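Local coordinates for protein endoglycosidase (Bacteroides thetaiotaomicron, PDB 6Q64) that probably hydrolyses O-glycosidic bonds in the breakdown of complex N-glycans, as a family 18 glycoside hydrolase, at residues Glu309-Leu314 and Lys346-Ala351; Gly73-Asn79 and Ile330-Glu336. The protein carries 1 engineered substitution. All coordinates share one frame; numbering follows the deposited sequence.

Contact 1. Residues Glu309-Leu314 and Lys346-Ala351; sequences EGNQIL and KWLRKA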
ATOM      1  N   GLU A 309     -13.507 -20.313   8.846  1.00 97.28           N
ATOM      2  CA  GLU A 309     -12.106 -20.220   8.470  1.00 92.56           C
ATOM      3  C   GLU A 309     -11.840 -18.796   7.952  1.00 86.67           C
ATOM      4  O   GLU A 309     -12.780 -18.191   7.382  1.00 79.48           O
ATOM      5  CB  GLU A 309     -11.846 -21.354   7.473  1.00 94.80           C
ATOM      6  CG  GLU A 309     -10.655 -21.161   6.544  1.00 97.82           C
ATOM      7  CD  GLU A 309     -10.345 -22.376   5.673  1.00 98.04           C
ATOM      8  OE1 GLU A 309     -11.102 -22.654   4.711  1.00 93.39           O
ATOM      9  OE2 GLU A 309      -9.368 -23.058   5.992  1.00 98.51           O
ATOM     10  N   GLY A 310     -10.622 -18.274   8.119  1.00 83.57           N
ATOM     11  CA  GLY A 310     -10.236 -16.935   7.603  1.00 85.57           C
ATOM     12  C   GLY A 310     -10.610 -15.769   8.539  1.00 85.58           C
ATOM     13  O   GLY A 310     -10.748 -14.585   8.051  1.00 72.69           O
ATOM     14  N   ASN A 311     -10.751 -16.047   9.842  1.00 81.65           N
ATOM     15  CA  ASN A 311     -11.329 -15.084  10.814  1.00 76.89           C
ATOM     16  C   ASN A 311     -10.338 -13.927  11.064  1.00 69.57           C
ATOM     17  O   ASN A 311     -10.831 -12.841  11.297  1.00 72.72           O
ATOM     18  CB  ASN A 311     -11.899 -15.794  12.048  1.00 73.42           C
ATOM     19  CG  ASN A 311     -10.841 -16.426  12.903  1.00 76.63           C
ATOM     20  OD1 ASN A 311      -9.735 -16.655  12.428  1.00 77.69           O
ATOM     21  ND2 ASN A 311     -11.162 -16.673  14.167  1.00 79.36           N
ATOM     22  N   GLN A 312      -9.024 -14.102  10.891  1.00 67.97           N
ATOM     23  CA  GLN A 312      -8.014 -13.000  10.900  1.00 66.35           C
ATOM     24  C   GLN A 312      -8.448 -11.959   9.875  1.00 65.37           C
ATOM     25  O   GLN A 312      -8.842 -10.868  10.282  1.00 71.46           O
ATOM     26  CB  GLN A 312      -6.574 -13.473  10.651  1.00 69.54           C
ATOM     27  CG  GLN A 312      -5.507 -12.383  10.731  1.00 68.94           C
ATOM     28  CD  GLN A 312      -4.071 -12.866  10.843  1.00 71.94           C
ATOM     29  OE1 GLN A 312      -3.431 -13.400   9.925  1.00 71.60           O
ATOM     30  NE2 GLN A 312      -3.494 -12.625  11.998  1.00 72.98           N
ATOM     31  N   ILE A 313      -8.433 -12.255   8.585  1.00 70.49           N
ATOM     32  CA  ILE A 313      -8.700 -11.206   7.548  1.00 69.00           C
ATOM     33  C   ILE A 313     -10.129 -10.650   7.690  1.00 67.25           C
ATOM     34  O   ILE A 313     -10.398  -9.511   7.254  1.00 68.80           O
ATOM     35  CB  ILE A 313      -8.431 -11.716   6.123  1.00 71.91           C
ATOM     36  CG1 ILE A 313      -8.406 -10.548   5.131  1.00 70.17           C
ATOM     37  CG2 ILE A 313      -9.439 -12.790   5.744  1.00 74.21           C
ATOM     38  CD1 ILE A 313      -7.642 -10.816   3.852  1.00 69.00           C
ATOM     39  N   LEU A 314     -11.059 -11.391   8.262  1.00 68.20           N
ATOM     40  CA  LEU A 314     -12.456 -10.895   8.247  1.00 70.22           C
ATOM     41  C   LEU A 314     -12.629  -9.980   9.445  1.00 75.84           C
ATOM     42  O   LEU A 314     -13.393  -9.003   9.318  1.00 78.02           O
ATOM     43  CB  LEU A 314     -13.447 -12.063   8.276  1.00 72.40           C
ATOM     44  CG  LEU A 314     -13.343 -13.046   7.112  1.00 70.58           C
ATOM     45  CD1 LEU A 314     -14.316 -14.188   7.298  1.00 74.91           C
ATOM     46  CD2 LEU A 314     -13.596 -12.347   5.798  1.00 70.10           C
ATOM     47  N   LYS A 346     -10.346 -15.254  -3.130  1.00 72.17           N
ATOM     48  CA  LYS A 346     -11.438 -15.682  -2.229  1.00 73.99           C
ATOM     49  C   LYS A 346     -11.468 -14.724  -1.041  1.00 75.56           C
ATOM     50  O   LYS A 346     -12.532 -14.129  -0.767  1.00 73.54           O
ATOM     51  CB  LYS A 346     -11.189 -17.123  -1.765  1.00 72.58           C
ATOM     52  CG  LYS A 346     -12.251 -17.711  -0.850  1.00 70.86           C
ATOM     53  CD  LYS A 346     -11.840 -19.034  -0.301  1.00 72.39           C
ATOM     54  CE  LYS A 346     -12.863 -19.671   0.618  1.00 76.11           C
ATOM     55  NZ  LYS A 346     -12.270 -20.847   1.326  1.00 79.68           N
ATOM     56  N   TRP A 347     -10.328 -14.620  -0.365  1.00 74.75           N
ATOM     57  CA  TRP A 347     -10.237 -14.061   1.003  1.00 73.68           C
ATOM     58  C   TRP A 347     -10.329 -12.544   0.918  1.00 73.68           C
ATOM     59  O   TRP A 347     -11.204 -11.952   1.560  1.00 69.45           O
ATOM     60  CB  TRP A 347      -8.952 -14.534   1.662  1.00 72.65           C
ATOM     61  CG  TRP A 347      -9.007 -16.001   1.934  1.00 74.15           C
ATOM     62  CD1 TRP A 347      -8.165 -16.958   1.462  1.00 76.88           C
ATOM     63  CD2 TRP A 347      -9.976 -16.688   2.735  1.00 76.12           C
ATOM     64  NE1 TRP A 347      -8.510 -18.189   1.952  1.00 75.45           N
ATOM     65  CE2 TRP A 347      -9.630 -18.057   2.719  1.00 75.05           C
ATOM     66  CE3 TRP A 347     -11.071 -16.275   3.502  1.00 79.83           C
ATOM     67  CZ2 TRP A 347     -10.363 -19.017   3.410  1.00 77.35           C
ATOM     68  CZ3 TRP A 347     -11.804 -17.222   4.180  1.00 83.13           C
ATOM     69  CH2 TRP A 347     -11.464 -18.580   4.110  1.00 81.23           C
ATOM     70  N   LEU A 348      -9.506 -11.932   0.080  1.00 72.22           N
ATOM     71  CA  LEU A 348      -9.618 -10.474  -0.123  1.00 71.19           C
ATOM     72  C   LEU A 348     -11.069 -10.088  -0.484  1.00 70.57           C
ATOM     73  O   LEU A 348     -11.595  -9.154   0.132  1.00 75.71           O
ATOM     74  CB  LEU A 348      -8.601 -10.036  -1.176  1.00 72.12           C
ATOM     75  CG  LEU A 348      -8.423  -8.525  -1.291  1.00 76.20           C
ATOM     76  CD1 LEU A 348      -7.977  -7.910   0.036  1.00 77.64           C
ATOM     77  CD2 LEU A 348      -7.436  -8.182  -2.402  1.00 78.01           C
ATOM     78  N   ARG A 349     -11.722 -10.769  -1.426  1.00 73.79           N
ATOM     79  CA  ARG A 349     -13.078 -10.373  -1.913  1.00 71.86           C
ATOM     80  C   ARG A 349     -14.117 -10.474  -0.778  1.00 66.37           C
ATOM     81  O   ARG A 349     -15.028  -9.589  -0.643  1.00 61.75           O
ATOM     82  CB  ARG A 349     -13.504 -11.312  -3.036  1.00 74.83           C
ATOM     83  CG  ARG A 349     -13.232 -10.809  -4.441  1.00 81.89           C
ATOM     84  CD  ARG A 349     -13.964 -11.707  -5.425  1.00 84.79           C
ATOM     85  NE  ARG A 349     -13.151 -11.981  -6.589  1.00 86.74           N
ATOM     86  CZ  ARG A 349     -13.035 -11.167  -7.633  1.00 87.06           C
ATOM     87  NH1 ARG A 349     -13.699 -10.019  -7.671  1.00 82.85           N
ATOM     88  NH2 ARG A 349     -12.263 -11.512  -8.653  1.00 83.93           N
ATOM     89  N   LYS A 350     -14.028 -11.576  -0.048  1.00 60.05           N
ATOM     90  CA  LYS A 350     -14.907 -11.862   1.089  1.00 63.81           C
ATOM     91  C   LYS A 350     -14.682 -10.767   2.133  1.00 66.03           C
ATOM     92  O   LYS A 350     -15.669 -10.147   2.577  1.00 69.59           O
ATOM     93  CB  LYS A 350     -14.586 -13.238   1.671  1.00 64.00           C
ATOM     94  CG  LYS A 350     -15.721 -13.861   2.472  1.00 65.52           C
ATOM     95  CD  LYS A 350     -15.330 -15.194   3.000  1.00 69.71           C
ATOM     96  CE  LYS A 350     -16.375 -16.251   2.728  1.00 78.30           C
ATOM     97  NZ  LYS A 350     -17.450 -16.171   3.755  1.00 87.82           N
ATOM     98  N   ALA A 351     -13.422 -10.541   2.501  1.00 66.56           N
ATOM     99  CA  ALA A 351     -13.028  -9.563   3.535  1.00 63.34           C
ATOM    100  C   ALA A 351     -13.687  -8.230   3.193  1.00 62.08           C
ATOM    101  O   ALA A 351     -14.470  -7.756   4.016  1.00 64.61           O
ATOM    102  CB  ALA A 351     -11.537  -9.460   3.629  1.00 64.55           C
TER

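Contact 2. Residues Gly73-Asn79 and Ile330-Glu336; sequences GFGWFGN and IGTYHME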
ATOM      1  N   GLY A  73      -9.232  -1.536  -0.042  1.00 67.88           N
ATOM      2  CA  GLY A  73      -8.574  -2.825  -0.296  1.00 63.23           C
ATOM      3  C   GLY A  73      -7.223  -2.538  -0.884  1.00 62.28           C
ATOM      4  O   GLY A  73      -7.167  -1.692  -1.792  1.00 70.12           O
ATOM      5  N   PHE A  74      -6.195  -3.183  -0.350  1.00 59.86           N
ATOM      6  CA  PHE A  74      -4.782  -2.940  -0.685  1.00 61.33           C
ATOM      7  C   PHE A  74      -4.061  -4.291  -0.752  1.00 64.41           C
ATOM      8  O   PHE A  74      -4.575  -5.327  -0.274  1.00 68.47           O
ATOM      9  CB  PHE A  74      -4.207  -1.985   0.368  1.00 65.51           C
ATOM     10  CG  PHE A  74      -2.698  -1.994   0.493  1.00 63.27           C
ATOM     11  CD1 PHE A  74      -1.920  -1.171  -0.299  1.00 62.18           C
ATOM     12  CD2 PHE A  74      -2.074  -2.834   1.397  1.00 60.56           C
ATOM     13  CE1 PHE A  74      -0.543  -1.206  -0.208  1.00 65.72           C
ATOM     14  CE2 PHE A  74      -0.699  -2.869   1.482  1.00 64.73           C
ATOM     15  CZ  PHE A  74       0.064  -2.065   0.670  1.00 67.27           C
ATOM     16  N   GLY A  75      -2.861  -4.298  -1.320  1.00 64.96           N
ATOM     17  CA  GLY A  75      -1.931  -5.419  -1.107  1.00 64.90           C
ATOM     18  C   GLY A  75      -0.574  -5.119  -1.713  1.00 67.91           C
ATOM     19  O   GLY A  75      -0.423  -4.156  -2.527  1.00 69.36           O
ATOM     20  N   TRP A  76       0.349  -6.052  -1.442  1.00 72.02           N
ATOM     21  CA  TRP A  76       1.668  -6.124  -2.100  1.00 78.93           C
ATOM     22  C   TRP A  76       1.574  -7.134  -3.234  1.00 78.81           C
ATOM     23  O   TRP A  76       1.614  -8.342  -2.937  1.00 82.62           O
ATOM     24  CB  TRP A  76       2.742  -6.469  -1.061  1.00 87.16           C
ATOM     25  CG  TRP A  76       3.044  -5.294  -0.186  1.00 91.32           C
ATOM     26  CD1 TRP A  76       3.710  -4.160  -0.546  1.00 91.68           C
ATOM     27  CD2 TRP A  76       2.613  -5.103   1.170  1.00 91.20           C
ATOM     28  NE1 TRP A  76       3.732  -3.280   0.499  1.00 97.08           N
ATOM     29  CE2 TRP A  76       3.075  -3.833   1.567  1.00 93.10           C
ATOM     30  CE3 TRP A  76       1.912  -5.890   2.089  1.00 91.14           C
ATOM     31  CZ2 TRP A  76       2.862  -3.338   2.850  1.00 88.85           C
ATOM     32  CZ3 TRP A  76       1.689  -5.398   3.353  1.00 90.29           C
ATOM     33  CH2 TRP A  76       2.157  -4.138   3.722  1.00 89.73           C
ATOM     34  N   PHE A  77       1.477  -6.625  -4.465  1.00 81.12           N
ATOM     35  CA  PHE A  77       1.340  -7.380  -5.743  1.00 80.74           C
ATOM     36  C   PHE A  77       2.705  -7.767  -6.321  1.00 84.18           C
ATOM     37  O   PHE A  77       3.454  -6.896  -6.862  1.00 88.54           O
ATOM     38  CB  PHE A  77       0.577  -6.517  -6.745  1.00 81.58           C
ATOM     39  CG  PHE A  77       0.078  -7.243  -7.968  1.00 87.71           C
ATOM     40  CD1 PHE A  77      -0.615  -8.436  -7.858  1.00 89.14           C
ATOM     41  CD2 PHE A  77       0.263  -6.716  -9.234  1.00 90.67           C
ATOM     42  CE1 PHE A  77      -1.094  -9.083  -8.983  1.00 86.72           C
ATOM     43  CE2 PHE A  77      -0.225  -7.364 -10.354  1.00 86.19           C
ATOM     44  CZ  PHE A  77      -0.888  -8.550 -10.226  1.00 85.73           C
ATOM     45  N   GLY A  78       3.026  -9.057  -6.242  1.00 88.74           N
ATOM     46  CA  GLY A  78       4.245  -9.637  -6.847  1.00 94.47           C
ATOM     47  C   GLY A  78       3.970 -10.292  -8.194  1.00 96.35           C
ATOM     48  O   GLY A  78       2.813 -10.676  -8.419  1.00 93.34           O
ATOM     49  N   ASN A  79       5.011 -10.419  -9.035  1.00103.70           N
ATOM     50  CA  ASN A  79       5.027 -11.075 -10.376  1.00107.61           C
ATOM     51  C   ASN A  79       4.119 -10.282 -11.312  1.00103.64           C
ATOM     52  O   ASN A  79       3.281 -10.901 -12.007  1.00105.13           O
ATOM     53  CB  ASN A  79       4.580 -12.548 -10.358  1.00119.50           C
ATOM     54  CG  ASN A  79       5.257 -13.412  -9.306  1.00124.62           C
ATOM     55  OD1 ASN A  79       4.777 -13.547  -8.166  1.00114.13           O
ATOM     56  ND2 ASN A  79       6.356 -14.038  -9.700  1.00127.08           N
ATOM     57  N   ILE A 330      -7.830  -2.957   4.657  1.00 63.65           N
ATOM     58  CA  ILE A 330      -7.079  -4.225   4.834  1.00 66.09           C
ATOM     59  C   ILE A 330      -6.325  -4.517   3.542  1.00 63.11           C
ATOM     60  O   ILE A 330      -6.692  -3.940   2.503  1.00 65.39           O
ATOM     61  CB  ILE A 330      -8.033  -5.371   5.187  1.00 68.78           C
ATOM     62  CG1 ILE A 330      -9.040  -5.596   4.067  1.00 71.69           C
ATOM     63  CG2 ILE A 330      -8.732  -5.107   6.507  1.00 71.80           C
ATOM     64  CD1 ILE A 330      -9.090  -7.017   3.664  1.00 82.41           C
ATOM     65  N   GLY A 331      -5.316  -5.371   3.646  1.00 59.48           N
ATOM     66  CA  GLY A 331      -4.498  -5.845   2.525  1.00 64.75           C
ATOM     67  C   GLY A 331      -3.829  -7.183   2.825  1.00 64.18           C
ATOM     68  O   GLY A 331      -3.857  -7.668   3.960  1.00 62.34           O
ATOM     69  N   THR A 332      -3.193  -7.749   1.814  1.00 67.24           N
ATOM     70  CA  THR A 332      -2.517  -9.055   1.880  1.00 65.91           C
ATOM     71  C   THR A 332      -1.126  -8.871   1.309  1.00 67.05           C
ATOM     72  O   THR A 332      -0.973  -8.083   0.362  1.00 63.23           O
ATOM     73  CB  THR A 332      -3.352 -10.043   1.084  1.00 67.29           C
ATOM     74  OG1 THR A 332      -3.567  -9.301  -0.116  1.00 70.91           O
ATOM     75  CG2 THR A 332      -4.661 -10.421   1.748  1.00 66.38           C
ATOM     76  N   TYR A 333      -0.147  -9.498   1.949  1.00 75.54           N
ATOM     77  CA  TYR A 333       1.252  -9.593   1.460  1.00 77.22           C
ATOM     78  C   TYR A 333       1.300 -10.756   0.473  1.00 79.25           C
ATOM     79  O   TYR A 333       0.892 -11.871   0.858  1.00 73.21           O
ATOM     80  CB  TYR A 333       2.200  -9.763   2.648  1.00 75.16           C
ATOM     81  CG  TYR A 333       3.644  -9.986   2.302  1.00 73.88           C
ATOM     82  CD1 TYR A 333       4.406  -8.997   1.708  1.00 74.64           C
ATOM     83  CD2 TYR A 333       4.254 -11.194   2.594  1.00 78.48           C
ATOM     84  CE1 TYR A 333       5.743  -9.208   1.398  1.00 80.88           C
ATOM     85  CE2 TYR A 333       5.594 -11.417   2.322  1.00 83.36           C
ATOM     86  CZ  TYR A 333       6.340 -10.422   1.716  1.00 86.06           C
ATOM     87  OH  TYR A 333       7.652 -10.681   1.436  1.00 96.63           O
ATOM     88  N   HIS A 334       1.772 -10.484  -0.747  1.00 87.70           N
ATOM     89  CA  HIS A 334       1.730 -11.422  -1.896  1.00 92.39           C
ATOM     90  C   HIS A 334       0.258 -11.763  -2.113  1.00 88.30           C
ATOM     91  O   HIS A 334      -0.163 -12.904  -1.924  1.00 86.86           O
ATOM     92  CB  HIS A 334       2.675 -12.616  -1.649  1.00 98.70           C
ATOM     93  CG  HIS A 334       4.089 -12.370  -2.083  1.00106.78           C
ATOM     94  ND1 HIS A 334       5.164 -12.489  -1.222  1.00109.24           N
ATOM     95  CD2 HIS A 334       4.614 -12.035  -3.285  1.00105.77           C
ATOM     96  CE1 HIS A 334       6.280 -12.217  -1.865  1.00111.34           C
ATOM     97  NE2 HIS A 334       5.967 -11.931  -3.129  1.00109.43           N
HETATM   98  N   MSE A 335      -0.511 -10.711  -2.429  1.00 80.65           N
HETATM   99  CA  MSE A 335      -1.954 -10.788  -2.613  1.00 83.69           C
HETATM  100  C   MSE A 335      -2.325 -11.821  -3.678  1.00 87.72           C
HETATM  101  O   MSE A 335      -3.364 -12.467  -3.557  1.00 91.17           O
HETATM  102  CB  MSE A 335      -2.533  -9.418  -2.987  1.00 78.17           C
HETATM  103  CG  MSE A 335      -1.664  -8.602  -3.876  1.00 77.74           C
HETATM  104 SE   MSE A 335      -2.540  -6.949  -4.436  1.00 77.34          SE
HETATM  105  CE  MSE A 335      -4.400  -6.913  -3.890  1.00 73.58           C
ATOM    106  N   GLU A 336      -1.452 -11.980  -4.685  1.00 87.27           N
ATOM    107  CA  GLU A 336      -1.700 -12.849  -5.831  1.00 87.25           C
ATOM    108  C   GLU A 336      -1.736 -14.340  -5.460  1.00 84.58           C
ATOM    109  O   GLU A 336      -2.293 -15.095  -6.248  1.00 85.81           O
ATOM    110  CB  GLU A 336      -0.676 -12.600  -6.942  1.00 87.02           C
ATOM    111  CG  GLU A 336       0.727 -13.076  -6.624  1.00 93.08           C
ATOM    112  CD  GLU A 336       1.648 -12.067  -5.949  1.00 97.32           C
ATOM    113  OE1 GLU A 336       2.907 -12.278  -5.982  1.00 98.80           O
ATOM    114  OE2 GLU A 336       1.115 -11.079  -5.382  1.00 90.62           O
TER

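Contact 1. Residues Glu309-Leu314 and Lys346-Ala351
The methyl of A351 points at the other helix and is met by I313, whose CG1 lies 3.6 Å from A351 CB. With CG1 turned anti to the backbone N (chi1 -167°), the longer branch of I313 reaches this methyl. From the next residue along, L314 CD2 comes 3.6 Å from A351 CA, and this leucine methyl also brushes CG of K350. Small A351 lets the backbones come close here, the CA atoms of L314 and A351 being 4.9 Å apart, whereas at the W347 end the backbones are wider apart, G310 CA to W347 CA 7.2 Å, with the indole between them.

Between that apolar end and the rim stands the W347 indole. G310 makes an off-centre CH-pi contact with it, CA being 4.2 Å from the centroid of the six-membered ring and 29° off its normal. A side chain at G310 would run into W347 CZ3, and its positive phi also suits glycine. G310 is the N-cap of its helix, and its carbonyl receives L314 N. E309 O sits 3.5 Å from W347 CZ3.

Farther out, the E309 side chain crosses the indole, CG being 3.6 Å from W347 CH2. Its carboxylate stands nearly upright to the ring, 86° between planes, with OE1 at the ring edge. The extended K346 chain lays CD against one indole face, toward its rim, and brings NZ to 4.0 Å from E309 OE1, a nearby opposite charge but too far for a salt bridge.

D338 accepts the backbone N-H groups of W347 and L348 as the second helix starts. Beneath the pair runs the barrel sheet: I313 rests on I330 and T332 of strand 329-333 and on V284 of strand 280-285, while L348 and A351 both touch I330.

Contact 2. Residues Gly73-Asn79 and Ile330-Glu336
E336 OE2 takes the backbone N-H of G78 at 2.9 Å from G78 N, a fairly straight bond (161° at the hydrogen) that arrives from above the carboxylate plane. CG of E336 lies between its own backbone N and carbonyl carbon (chi1 70°), and a bend at chi2 folds the acid back over the G78 peptide. A side chain at G78 would collide with E336 OE1. The carboxylate stands steeply to the F77 ring, whose CD1 is 4.0 Å from E336 OE2. With an alanine here in place of the glutamate, the G78 N-H would probably lose this acceptor and the loop after strand 72-76 would be freer to move.

Upstream, the two strands run parallel, with F74 N reaching I330 O at 3.0 Å and W76 N reaching T332 O, also at 3.0 Å. These are the first and last strands of the TIM barrel, and their pairing closes it on this side; G73 and G75 bond to D99 and S102 beyond. F74, W76 and Y333 turn to the barrel interior, I330 and T332 to the surrounding helices. W76 CE3 meets Y333 CB at 3.9 Å, the two side chains crossing at about a right angle.

Past the strand ends, M335 N bonds to W76 O at 3.2 Å from well above the carbonyl plane. The selenomethionine side chain of M335 then doubles back along the helix-facing side of the first strand, SE 3.7 Å from G75 CA, where a side chain would clash. The same SE makes an oblique Met-aromatic contact with F77, 5.2 Å from its ring centroid.

Both contacts are buried, but contact 2 lies nearer the middle of the chain, in the barrel wall, and contact 1 sits outside it, between two covering helices. They share the last strand, 329-333, which helix 311-317 precedes and helix 346-358 follows. Contact 2 is held mainly by backbone hydrogen bonds between parallel strands and by a buried carboxylate; contact 1 rests on apolar packing and an indole, with E309 and K346 at its polar edge. They meet directly through apolar side chains, and L348 CD2 adds a touch 3.6 Å from M335 CE. Thus the outward side chains of the strand, with M335 just beyond it, form the surface on which the helices sit.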